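Coenzyme F420-dependent N(5),N(10)-methenyltetrahydromethanopterin reductase-related protein (Desulfurobacterium thermolithotrophum DSM 11699, PDB 6HUY) binds the iron-guanylylpyridinol cofactor and probably methenyl-tetrahydrofolate, as an HmdII paralogue of the [Fe]-hydrogenase Hmd. Local coordinates at the interface of chains B and A. Residues are numbered along the deposited sequence; one frame, centred on the assembly and turned at random. Chains: chain A, Coenzyme F420-dependent N(5),N(10)-methenyltetrahydromethanopterin reductase-related protein; chain B, Coenzyme F420-dependent N(5),N(10)-methenyltetrahydromethanopterin reductase-related protein.

The interface of chains B and A. Residues chain B 267, 270-271, 274; chain A 148, 202-204, 207.
B:Ser270 and A:Ile207 meet in a mainly helix-to-helix interface between the two copies of the protein, with a loop residue, A:Ala148, at its edge. Here an apolar patch surrounds a serine-to-carbonyl hydrogen bond and probably helps hold the two chains together. Helix 264-271 of chain B, continued by the 3-10 turn 272-274, lies against the end of helix 196-203 and the start of helix 207-228 of chain A. A:Ile207 is the apolar centre, with 49 Å² of its surface hidden by chain B. Its branches spread over different partners. CD1 at the tip meets the terminal methyl CE of B:Met267 at 3.8 Å. The bend of that methionine at chi3, 72°, turns CE back to this methyl. CD1 of B:Leu271 sits against both CG1, at 3.9 Å, and CG2 of A:Ile207, and the two side chains run at a slant to each other. The CG2 methyl packs on CG of B:Met274 at 3.7 Å, where the side chains pass in opposite directions. With CG1 of A:Ile207 opposite the backbone N (chi1 -176°), CG2 falls on the B:Met274 side, and the turn at chi2 then brings CD1 to B:Met267.

B:Ser270 supplies the polar contact. Its hydroxyl OG donates a hydrogen bond of 2.8 Å to the carbonyl O of A:Val202. The donor lies in the carbonyl plane, with a C=O...OG angle of 146°. This carbonyl is near the C-terminal end of helix 196-203, and the serine gives it a partner from the other chain. OG also sits over the aliphatic A:Ile207, 3.7 Å from its CB. Beside the bond, CB of B:Ser270 rests on the methyl CB of A:Ala148 at 3.9 Å. A:Val202 turns its CG1 branch to the backbone of B:Met267, 3.9 Å from its N.

Hmd enzymes are homodimers joined through interlocking C-terminal helices, and this patch probably belongs to that interface. It probably helps fix the relative placement of the two subunits.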
ATOM      1  N   MET B 267     -12.845 -10.580   6.530  1.00 44.34           N
ATOM      2  CA  MET B 267     -12.142  -9.471   7.170  1.00 44.95           C
ATOM      3  C   MET B 267     -12.782  -9.120   8.511  1.00 45.15           C
ATOM      4  O   MET B 267     -12.088  -8.931   9.517  1.00 44.42           O
ATOM      5  CB  MET B 267     -12.151  -8.260   6.244  1.00 48.04           C
ATOM      6  CG  MET B 267     -11.222  -8.365   5.050  1.00 49.94           C
ATOM      7  SD  MET B 267     -11.150  -6.806   4.140  1.00 53.44           S
ATOM      8  CE  MET B 267     -10.209  -5.832   5.291  1.00 55.47           C
ATOM      9  N   SER B 270     -12.020 -11.897  11.017  1.00 45.96           N
ATOM     10  CA  SER B 270     -10.624 -11.822  11.435  1.00 45.54           C
ATOM     11  C   SER B 270     -10.393 -10.648  12.378  1.00 46.92           C
ATOM     12  O   SER B 270      -9.731 -10.783  13.412  1.00 46.25           O
ATOM     13  CB  SER B 270      -9.725 -11.702  10.207  1.00 40.16           C
ATOM     14  OG  SER B 270      -8.379 -11.457  10.595  1.00 41.27           O
ATOM     15  N   LEU B 271     -10.936  -9.482  12.031  1.00 47.43           N
ATOM     16  CA  LEU B 271     -10.676  -8.262  12.786  1.00 51.52           C
ATOM     17  C   LEU B 271     -11.168  -8.339  14.227  1.00 54.97           C
ATOM     18  O   LEU B 271     -10.670  -7.592  15.073  1.00 56.49           O
ATOM     19  CB  LEU B 271     -11.336  -7.085  12.057  1.00 53.40           C
ATOM     20  CG  LEU B 271     -10.949  -5.666  12.437  1.00 51.81           C
ATOM     21  CD1 LEU B 271      -9.467  -5.425  12.270  1.00 44.99           C
ATOM     22  CD2 LEU B 271     -11.765  -4.706  11.570  1.00 54.01           C
ATOM     23  N   MET B 274      -8.481  -8.767  16.784  1.00 50.75           N
ATOM     24  CA  MET B 274      -7.446  -7.742  16.827  1.00 49.73           C
ATOM     25  C   MET B 274      -7.943  -6.425  17.393  1.00 50.47           C
ATOM     26  O   MET B 274      -7.213  -5.431  17.338  1.00 51.12           O
ATOM     27  CB  MET B 274      -6.858  -7.540  15.434  1.00 47.71           C
ATOM     28  CG  MET B 274      -5.786  -8.557  15.086  1.00 45.23           C
ATOM     29  SD  MET B 274      -4.463  -8.578  16.319  1.00 49.14           S
ATOM     30  CE  MET B 274      -3.805  -6.915  16.118  1.00 49.86           C
TER
ATOM     31  N   ALA A 148      -7.183 -17.044  11.663  1.00 41.79           N
ATOM     32  CA  ALA A 148      -7.638 -15.652  11.670  1.00 40.97           C
ATOM     33  C   ALA A 148      -8.205 -15.308  13.047  1.00 42.26           C
ATOM     34  O   ALA A 148      -9.201 -14.581  13.173  1.00 42.74           O
ATOM     35  CB  ALA A 148      -8.665 -15.409  10.572  1.00 38.54           C
ATOM     36  N   VAL A 202      -5.701 -10.981   4.987  1.00 39.66           N
ATOM     37  CA  VAL A 202      -6.984 -10.983   5.674  1.00 41.76           C
ATOM     38  C   VAL A 202      -6.855 -11.556   7.077  1.00 40.83           C
ATOM     39  O   VAL A 202      -7.525 -11.093   8.006  1.00 39.93           O
ATOM     40  CB  VAL A 202      -8.021 -11.753   4.839  1.00 41.52           C
ATOM     41  CG1 VAL A 202      -9.289 -11.994   5.648  1.00 41.26           C
ATOM     42  CG2 VAL A 202      -8.321 -10.973   3.577  1.00 41.94           C
ATOM     43  N   GLY A 203      -5.983 -12.548   7.260  1.00 39.19           N
ATOM     44  CA  GLY A 203      -5.976 -13.340   8.475  1.00 39.65           C
ATOM     45  C   GLY A 203      -4.995 -12.936   9.558  1.00 39.11           C
ATOM     46  O   GLY A 203      -5.251 -13.178  10.742  1.00 39.58           O
ATOM     47  N   ASP A 204      -3.878 -12.326   9.178  1.00 39.93           N
ATOM     48  CA  ASP A 204      -2.799 -12.014  10.105  1.00 39.88           C
ATOM     49  C   ASP A 204      -3.222 -10.905  11.069  1.00 41.13           C
ATOM     50  O   ASP A 204      -4.253 -10.261  10.904  1.00 42.52           O
ATOM     51  CB  ASP A 204      -1.541 -11.566   9.351  1.00 39.44           C
ATOM     52  CG  ASP A 204      -0.848 -12.697   8.603  1.00 40.30           C
ATOM     53  OD1 ASP A 204      -1.222 -13.879   8.773  1.00 41.14           O
ATOM     54  OD2 ASP A 204       0.098 -12.385   7.838  1.00 40.54           O
ATOM     55  N   ILE A 207      -4.379  -7.511   9.860  1.00 36.84           N
ATOM     56  CA  ILE A 207      -5.732  -7.165   9.442  1.00 37.59           C
ATOM     57  C   ILE A 207      -6.060  -5.750   9.893  1.00 40.99           C
ATOM     58  O   ILE A 207      -6.894  -5.069   9.283  1.00 40.92           O
ATOM     59  CB  ILE A 207      -6.740  -8.187  10.009  1.00 40.34           C
ATOM     60  CG1 ILE A 207      -8.168  -7.904   9.513  1.00 42.79           C
ATOM     61  CG2 ILE A 207      -6.717  -8.167  11.540  1.00 40.66           C
ATOM     62  CD1 ILE A 207      -8.363  -7.883   7.972  1.00 44.59           C
TER